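PDB 4INZ: soluble epoxide hydrolase from Bacillus megaterium, which is a soluble enzyme of the alpha/beta hydrolase fold, with a central mixed beta-sheet, flanking helices and a further group of helices inserted between two strands. Local coordinates for residues 125-128 with 129-132; 153-156 with 157-161; 174-177 with 178-182. The protein carries 1 engineered substitution. All blocks are in the same frame, centred on the assembly; numbering follows the deposited sequence.

Interaction 1: residues 125-128 with 129-132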
loop_
_atom_site.group_PDB
_atom_site.type_symbol
_atom_site.label_atom_id
_atom_site.label_comp_id
_atom_site.label_asym_id
_atom_site.label_seq_id
_atom_site.Cartn_x
_atom_site.Cartn_y
_atom_site.Cartn_z
ATOM N N TYR A 125 -1.287 -10.807 9.350
ATOM C CA TYR A 125 -0.572 -11.647 10.305
ATOM C C TYR A 125 -1.203 -11.579 11.695
ATOM O O TYR A 125 -1.320 -12.590 12.387
ATOM C CB TYR A 125 0.905 -11.243 10.380
ATOM C CG TYR A 125 1.819 -12.015 9.451
ATOM C CD1 TYR A 125 2.445 -13.189 9.873
ATOM C CD2 TYR A 125 2.066 -11.570 8.156
ATOM C CE1 TYR A 125 3.287 -13.897 9.029
ATOM C CE2 TYR A 125 2.904 -12.272 7.305
ATOM C CZ TYR A 125 3.513 -13.435 7.746
ATOM O OH TYR A 125 4.347 -14.133 6.900
ATOM N N ARG A 126 -1.607 -10.380 12.103
ATOM C CA ARG A 126 -2.145 -10.183 13.444
ATOM C C ARG A 126 -3.626 -10.542 13.527
ATOM O O ARG A 126 -4.098 -11.027 14.556
ATOM C CB ARG A 126 -1.927 -8.743 13.908
ATOM C CG ARG A 126 -0.469 -8.334 14.023
ATOM C CD ARG A 126 -0.334 -6.927 14.586
ATOM N NE ARG A 126 1.064 -6.522 14.725
ATOM C CZ ARG A 126 1.461 -5.296 15.057
ATOM N NH1 ARG A 126 0.563 -4.342 15.285
ATOM N NH2 ARG A 126 2.757 -5.021 15.157
ATOM N N TYR A 127 -4.355 -10.304 12.442
ATOM C CA TYR A 127 -5.792 -10.553 12.417
ATOM C C TYR A 127 -6.185 -11.402 11.213
ATOM O O TYR A 127 -7.025 -10.988 10.412
ATOM C CB TYR A 127 -6.569 -9.234 12.364
ATOM C CG TYR A 127 -6.428 -8.349 13.584
ATOM C CD1 TYR A 127 -7.302 -8.472 14.658
ATOM C CD2 TYR A 127 -5.443 -7.372 13.651
ATOM C CE1 TYR A 127 -7.188 -7.658 15.772
ATOM C CE2 TYR A 127 -5.324 -6.549 14.761
ATOM C CZ TYR A 127 -6.197 -6.698 15.818
ATOM O OH TYR A 127 -6.085 -5.884 16.925
ATOM N N PRO A 128 -5.592 -12.598 11.087
ATOM C CA PRO A 128 -5.861 -13.425 9.907
ATOM C C PRO A 128 -7.342 -13.759 9.744
ATOM O O PRO A 128 -7.774 -14.053 8.633
ATOM C CB PRO A 128 -5.046 -14.694 10.174
ATOM C CG PRO A 128 -4.820 -14.704 11.655
ATOM C CD PRO A 128 -4.691 -13.270 12.036
ATOM N N GLU A 129 -8.106 -13.706 10.831
ATOM C CA GLU A 129 -9.527 -14.027 10.762
ATOM C C GLU A 129 -10.328 -12.920 10.065
ATOM O O GLU A 129 -11.479 -13.124 9.678
ATOM C CB GLU A 129 -10.091 -14.329 12.161
ATOM C CG GLU A 129 -10.242 -13.123 13.080
ATOM C CD GLU A 129 -8.961 -12.755 13.819
ATOM O OE1 GLU A 129 -7.912 -13.390 13.573
ATOM O OE2 GLU A 129 -9.015 -11.824 14.655
ATOM N N TYR A 130 -9.715 -11.752 9.900
ATOM C CA TYR A 130 -10.369 -10.637 9.228
ATOM C C TYR A 130 -10.072 -10.660 7.731
ATOM O O TYR A 130 -10.644 -9.883 6.968
ATOM C CB TYR A 130 -9.879 -9.308 9.796
ATOM C CG TYR A 130 -10.548 -8.848 11.077
ATOM C CD1 TYR A 130 -11.494 -7.825 11.064
ATOM C CD2 TYR A 130 -10.216 -9.414 12.299
ATOM C CE1 TYR A 130 -12.098 -7.385 12.237
ATOM C CE2 TYR A 130 -10.809 -8.983 13.473
ATOM C CZ TYR A 130 -11.752 -7.972 13.436
ATOM O OH TYR A 130 -12.339 -7.548 14.614
ATOM N N VAL A 131 -9.172 -11.547 7.314
ATOM C CA VAL A 131 -8.719 -11.574 5.925
ATOM C C VAL A 131 -8.986 -12.918 5.237
ATOM O O VAL A 131 -8.272 -13.893 5.465
ATOM C CB VAL A 131 -7.218 -11.233 5.826
ATOM C CG1 VAL A 131 -6.797 -11.104 4.367
ATOM C CG2 VAL A 131 -6.919 -9.947 6.578
ATOM N N GLN A 132 -10.013 -12.962 4.393
ATOM C CA GLN A 132 -10.336 -14.177 3.650
ATOM C C GLN A 132 -9.210 -14.543 2.693
ATOM O O GLN A 132 -8.765 -15.694 2.629
ATOM C CB GLN A 132 -11.622 -13.982 2.852
ATOM C CG GLN A 132 -12.819 -13.581 3.687
ATOM C CD GLN A 132 -13.992 -13.173 2.829
ATOM O OE1 GLN A 132 -15.076 -12.886 3.334
ATOM N NE2 GLN A 132 -13.781 -13.144 1.517
#
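Y127 and Y130 meet in the turn that takes helix 115-126 into strand 131-137. It joins the helix to the second strand of the beta-alpha-beta unit 108-112, 115-126, 131-137 of the alpha/beta hydrolase fold.

The backbone bonds come first. Y130 N donates to Y127 O at 2.8 Å, with an N-H...O angle of 160°. V131 N donates to P128 O at 3.2 Å. Both bonds span three residues, as in a 3-10 turn.

The apolar contacts lie between the two tyrosines. Their side chains run side by side and point the same way. Y127 CB is 3.7 Å from Y130 CD2. The rings meet obliquely, with centroids 5.5 Å apart and planes at 87°. Beyond the turn, both side chains touch helix 89-102: Y127 packs on V93 and R97, and Y130 on I100. The Y130 hydroxyl is hydrogen-bonded to E101 on the same helix.

E129 lays its carboxylate against the turn without a hydrogen bond across it. Its CG sits between the backbone N and the carbonyl carbon (chi1 72°), and the chain bends again at chi2. The carboxylate therefore folds back over the turn. OE1 comes within 3.5 Å of the Y127 carbonyl carbon. OE2 reaches the edge of the Y127 ring, 3.8 Å from CD1. The same oxygen lies in the plane of the Y130 ring, at its edge, 3.6 Å from Y130 CE2. Ring hydrogens carry a slight positive charge, so both edges probably suit a carboxylate oxygen. E129 OE2 thus faces the rims of two rings at once.

Interaction 2: residues 153-156 with 157-161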
loop_
_atom_site.group_PDB
_atom_site.type_symbol
_atom_site.label_atom_id
_atom_site.label_comp_id
_atom_site.label_asym_id
_atom_site.label_seq_id
_atom_site.Cartn_x
_atom_site.Cartn_y
_atom_site.Cartn_z
ATOM N N LYS A 153 22.538 -5.552 -1.487
ATOM C CA LYS A 153 23.090 -4.230 -1.775
ATOM C C LYS A 153 22.175 -3.390 -2.662
ATOM O O LYS A 153 22.063 -2.174 -2.476
ATOM C CB LYS A 153 24.485 -4.343 -2.397
ATOM C CG LYS A 153 25.544 -4.818 -1.417
ATOM C CD LYS A 153 25.338 -4.162 -0.061
ATOM C CE LYS A 153 26.593 -4.195 0.793
ATOM N NZ LYS A 153 26.351 -3.536 2.108
ATOM N N ASN A 154 21.524 -4.040 -3.624
ATOM C CA ASN A 154 20.604 -3.344 -4.512
ATOM C C ASN A 154 19.399 -2.797 -3.747
ATOM O O ASN A 154 18.928 -1.697 -4.024
ATOM C CB ASN A 154 20.152 -4.252 -5.663
ATOM C CG ASN A 154 21.252 -4.497 -6.691
ATOM O OD1 ASN A 154 22.148 -3.669 -6.881
ATOM N ND2 ASN A 154 21.179 -5.637 -7.369
ATOM N N GLN A 155 18.904 -3.560 -2.776
ATOM C CA GLN A 155 17.759 -3.114 -1.990
ATOM C C GLN A 155 18.160 -1.992 -1.044
ATOM O O GLN A 155 17.383 -1.069 -0.784
ATOM C CB GLN A 155 17.148 -4.259 -1.186
ATOM C CG GLN A 155 15.894 -3.834 -0.437
ATOM C CD GLN A 155 14.816 -3.309 -1.373
ATOM O OE1 GLN A 155 14.430 -2.129 -1.317
ATOM N NE2 GLN A 155 14.326 -4.180 -2.240
ATOM N N GLN A 156 19.373 -2.083 -0.518
ATOM C CA GLN A 156 19.887 -1.040 0.359
ATOM C C GLN A 156 19.937 0.300 -0.370
ATOM O O GLN A 156 19.526 1.330 0.171
ATOM C CB GLN A 156 21.267 -1.432 0.892
ATOM C CG GLN A 156 21.204 -2.545 1.925
ATOM C CD GLN A 156 22.568 -3.100 2.276
ATOM O OE1 GLN A 156 23.585 -2.655 1.748
ATOM N NE2 GLN A 156 22.598 -4.080 3.175
ATOM N N LYS A 157 20.435 0.280 -1.604
ATOM C CA LYS A 157 20.483 1.482 -2.426
ATOM C C LYS A 157 19.075 1.951 -2.770
ATOM O O LYS A 157 18.757 3.133 -2.659
ATOM C CB LYS A 157 21.270 1.228 -3.714
ATOM C CG LYS A 157 21.411 2.456 -4.608
ATOM C CD LYS A 157 22.173 2.133 -5.893
ATOM C CE LYS A 157 22.447 3.387 -6.724
ATOM N NZ LYS A 157 23.476 4.279 -6.108
ATOM N N ALA A 158 18.236 1.011 -3.188
ATOM C CA ALA A 158 16.865 1.319 -3.572
ATOM C C ALA A 158 16.093 1.990 -2.441
ATOM O O ALA A 158 15.226 2.825 -2.690
ATOM C CB ALA A 158 16.144 0.048 -4.018
ATOM N N SER A 159 16.414 1.624 -1.202
ATOM C CA SER A 159 15.654 2.094 -0.044
ATOM C C SER A 159 16.265 3.323 0.631
ATOM O O SER A 159 15.755 3.785 1.651
ATOM C CB SER A 159 15.489 0.972 0.991
ATOM O OG SER A 159 14.664 -0.078 0.500
ATOM N N GLU A 160 17.348 3.849 0.062
ATOM C CA GLU A 160 18.067 4.971 0.663
ATOM C C GLU A 160 17.171 6.187 0.858
ATOM O O GLU A 160 17.419 7.013 1.735
ATOM C CB GLU A 160 19.281 5.360 -0.184
ATOM C CG GLU A 160 20.444 4.381 -0.106
ATOM C CD GLU A 160 21.602 4.779 -1.006
ATOM O OE1 GLU A 160 22.645 4.086 -0.986
ATOM O OE2 GLU A 160 21.467 5.786 -1.737
ATOM N N TYR A 161 16.131 6.295 0.038
ATOM C CA TYR A 161 15.225 7.435 0.125
ATOM C C TYR A 161 14.511 7.473 1.475
ATOM O O TYR A 161 14.137 8.544 1.953
ATOM C CB TYR A 161 14.211 7.424 -1.024
ATOM C CG TYR A 161 13.200 6.308 -0.930
ATOM C CD1 TYR A 161 13.478 5.050 -1.447
ATOM C CD2 TYR A 161 11.965 6.509 -0.315
ATOM C CE1 TYR A 161 12.559 4.022 -1.355
ATOM C CE2 TYR A 161 11.039 5.485 -0.219
ATOM C CZ TYR A 161 11.343 4.244 -0.738
ATOM O OH TYR A 161 10.427 3.224 -0.647
#
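S159 turns back on Q155 where helix 153-158 gives way to helix 160-164. S159 N donates to Q155 O at 2.9 Å, and S159 OG makes a weak second bond to the same oxygen. The two preceding i to i+4 bonds are K157 N to K153 O and A158 N to N154 O.

The Q156 side chain runs the other way, toward the start of the helix. Its CB sits beside the next backbone N, K157 N, at 3.1 Å. CG is anti to the carbonyl carbon (chi1 -72°), and the chain stays extended beyond it. This carries the amide back alongside K153 in the first turn. There OE1 accepts from K153 NZ at 2.9 Å, in the carbonyl plane and on a lone pair. NE2 donates to L149 O, so each end of the amide has a partner and its rotation is fixed. On the backbone side of Q156, its O lies 3.2 Å from E160 CG.

The NE2 bond ties helix 153-158 to helix 142-151 just before it. Q155 and S159 also pack on that helix, both touching F145. N154, Q155 and A158 also touch M260, in the loop between strands 248-253 and 274-279.

Interaction 3: residues 174-177 with 178-182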
loop_
_atom_site.group_PDB
_atom_site.type_symbol
_atom_site.label_atom_id
_atom_site.label_comp_id
_atom_site.label_asym_id
_atom_site.label_seq_id
_atom_site.Cartn_x
_atom_site.Cartn_y
_atom_site.Cartn_z
ATOM N N MET A 174 8.975 17.967 -1.745
ATOM C CA MET A 174 7.762 17.349 -2.269
ATOM C C MET A 174 6.690 18.378 -2.621
ATOM O O MET A 174 5.994 18.231 -3.629
ATOM C CB MET A 174 7.196 16.320 -1.285
ATOM C CG MET A 174 8.088 15.098 -1.080
ATOM S SD MET A 174 8.349 14.150 -2.596
ATOM C CE MET A 174 9.555 12.968 -2.009
ATOM N N GLU A 175 6.567 19.419 -1.796
ATOM C CA GLU A 175 5.488 20.402 -1.934
ATOM C C GLU A 175 5.772 21.583 -2.858
ATOM O O GLU A 175 4.852 22.117 -3.490
ATOM C CB GLU A 175 5.123 20.981 -0.564
ATOM C CG GLU A 175 4.527 20.019 0.425
ATOM C CD GLU A 175 4.241 20.698 1.749
ATOM O OE1 GLU A 175 3.389 20.196 2.504
ATOM O OE2 GLU A 175 4.869 21.741 2.033
ATOM N N ARG A 176 7.027 22.018 -2.911
ATOM C CA ARG A 176 7.369 23.275 -3.584
ATOM C C ARG A 176 6.938 23.282 -5.052
ATOM O O ARG A 176 6.897 22.236 -5.705
ATOM C CB ARG A 176 8.875 23.553 -3.483
ATOM C CG ARG A 176 9.727 22.590 -4.300
ATOM C CD ARG A 176 11.235 22.763 -4.064
ATOM N NE ARG A 176 12.000 21.767 -4.821
ATOM C CZ ARG A 176 13.326 21.640 -4.800
ATOM N NH1 ARG A 176 14.073 22.451 -4.058
ATOM N NH2 ARG A 176 13.905 20.698 -5.531
ATOM N N ASP A 177 6.603 24.466 -5.555
ATOM C CA ASP A 177 6.263 24.646 -6.961
ATOM C C ASP A 177 5.219 23.650 -7.444
ATOM O O ASP A 177 5.471 22.822 -8.326
ATOM C CB ASP A 177 7.523 24.585 -7.815
ATOM C CG ASP A 177 8.545 25.614 -7.394
ATOM O OD1 ASP A 177 8.337 26.807 -7.697
ATOM O OD2 ASP A 177 9.542 25.234 -6.746
ATOM N N ASN A 178 4.031 23.739 -6.858
ATOM C CA ASN A 178 2.926 22.899 -7.283
ATOM C C ASN A 178 3.258 21.411 -7.123
ATOM O O ASN A 178 3.018 20.611 -8.021
ATOM C CB ASN A 178 2.565 23.245 -8.734
ATOM C CG ASN A 178 1.284 22.584 -9.196
ATOM O OD1 ASN A 178 1.180 22.141 -10.344
ATOM N ND2 ASN A 178 0.298 22.511 -8.305
ATOM N N PHE A 179 3.816 21.058 -5.966
ATOM C CA PHE A 179 4.152 19.669 -5.648
ATOM C C PHE A 179 5.101 19.039 -6.667
ATOM O O PHE A 179 4.906 17.900 -7.090
ATOM C CB PHE A 179 2.882 18.831 -5.495
ATOM C CG PHE A 179 1.945 19.358 -4.443
ATOM C CD1 PHE A 179 2.092 18.983 -3.113
ATOM C CD2 PHE A 179 0.945 20.252 -4.776
ATOM C CE1 PHE A 179 1.243 19.481 -2.135
ATOM C CE2 PHE A 179 0.086 20.764 -3.803
ATOM C CZ PHE A 179 0.238 20.378 -2.481
ATOM N N SER A 180 6.141 19.781 -7.035
ATOM C CA SER A 180 7.063 19.356 -8.078
ATOM C C SER A 180 7.713 18.010 -7.773
ATOM O O SER A 180 7.867 17.178 -8.664
ATOM C CB SER A 180 8.139 20.421 -8.306
ATOM O OG SER A 180 8.782 20.750 -7.090
ATOM N N GLY A 181 8.089 17.793 -6.515
ATOM C CA GLY A 181 8.733 16.546 -6.139
ATOM C C GLY A 181 7.827 15.349 -6.368
ATOM O O GLY A 181 8.269 14.292 -6.834
ATOM N N LEU A 182 6.551 15.512 -6.039
ATOM C CA LEU A 182 5.575 14.438 -6.217
ATOM C C LEU A 182 5.216 14.258 -7.690
ATOM O O LEU A 182 5.002 13.139 -8.157
ATOM C CB LEU A 182 4.318 14.715 -5.388
ATOM C CG LEU A 182 4.522 14.749 -3.871
ATOM C CD1 LEU A 182 3.285 15.293 -3.159
ATOM C CD2 LEU A 182 4.890 13.362 -3.339
HETATM O O HOH W 1 10.777 19.394 -6.060
#
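S180 binds R176 O twice, at a bend in helix 169-193 of the helical cap inserted into the alpha/beta hydrolase fold. S180 N donates at 2.9 Å, nearly in line with the carbonyl. S180 OG donates to the same oxygen at 2.8 Å, from above the carbonyl plane. Its chi1 of 54° sets OG between the backbone N and the carbonyl carbon, within reach of R176 O.

F179 is held on the neighbouring carbonyls. F179 N donates to E175 O at 2.9 Å, and F179 CA makes a C-H...O contact of 3.1 Å with M174 O. E175 O also lies over one face of the F179 ring, offset toward its rim.

The backbone explains these pairings. D177, N178 and F179 have positive phi and psi in the left-handed helical region, and right-handed geometry resumes at S180. The reversal brings G181 CA within 4.1 Å of M174 CA, with no side chain between. L182 CG then lies 3.8 Å from M174 O.

Further out, R183 donates to the carbonyl oxygens of D177 and N178, which probably helps to hold the left-handed turn. F179 rests on M205 and E209 of helix 198-210. L182 touches W208 there and V213 of helix 213-220.

On the side of S180, R176 stretches out from CG to NE alongside OG. A water in the guanidinium plane accepts from R176 NE at 2.9 Å and donates to S180 OG.

Interaction 1 lies at the surface of the alpha/beta domain, where helix 115-126 leads into strand 131-137. Interactions 2 and 3 lie in the helical insertion between strands 131-137 and 248-253. Interaction 2 ends on helix 160-164 and interaction 3 lies on the next, 169-193; their centres are 23 Å apart, nearest atoms about 7 Å. F165 lies between them: its ring meets Y161 edge-to-face, and M174, in one conformer, touches it. Interactions 1 and 2 have centres 30 Å apart and nearest atoms about 17 Å. Interactions 1 and 3 lie on opposite sides of the chain's centre, 37 Å between centres. A PEG, probably from crystallisation, sits about 4 Å from the S159 side chain.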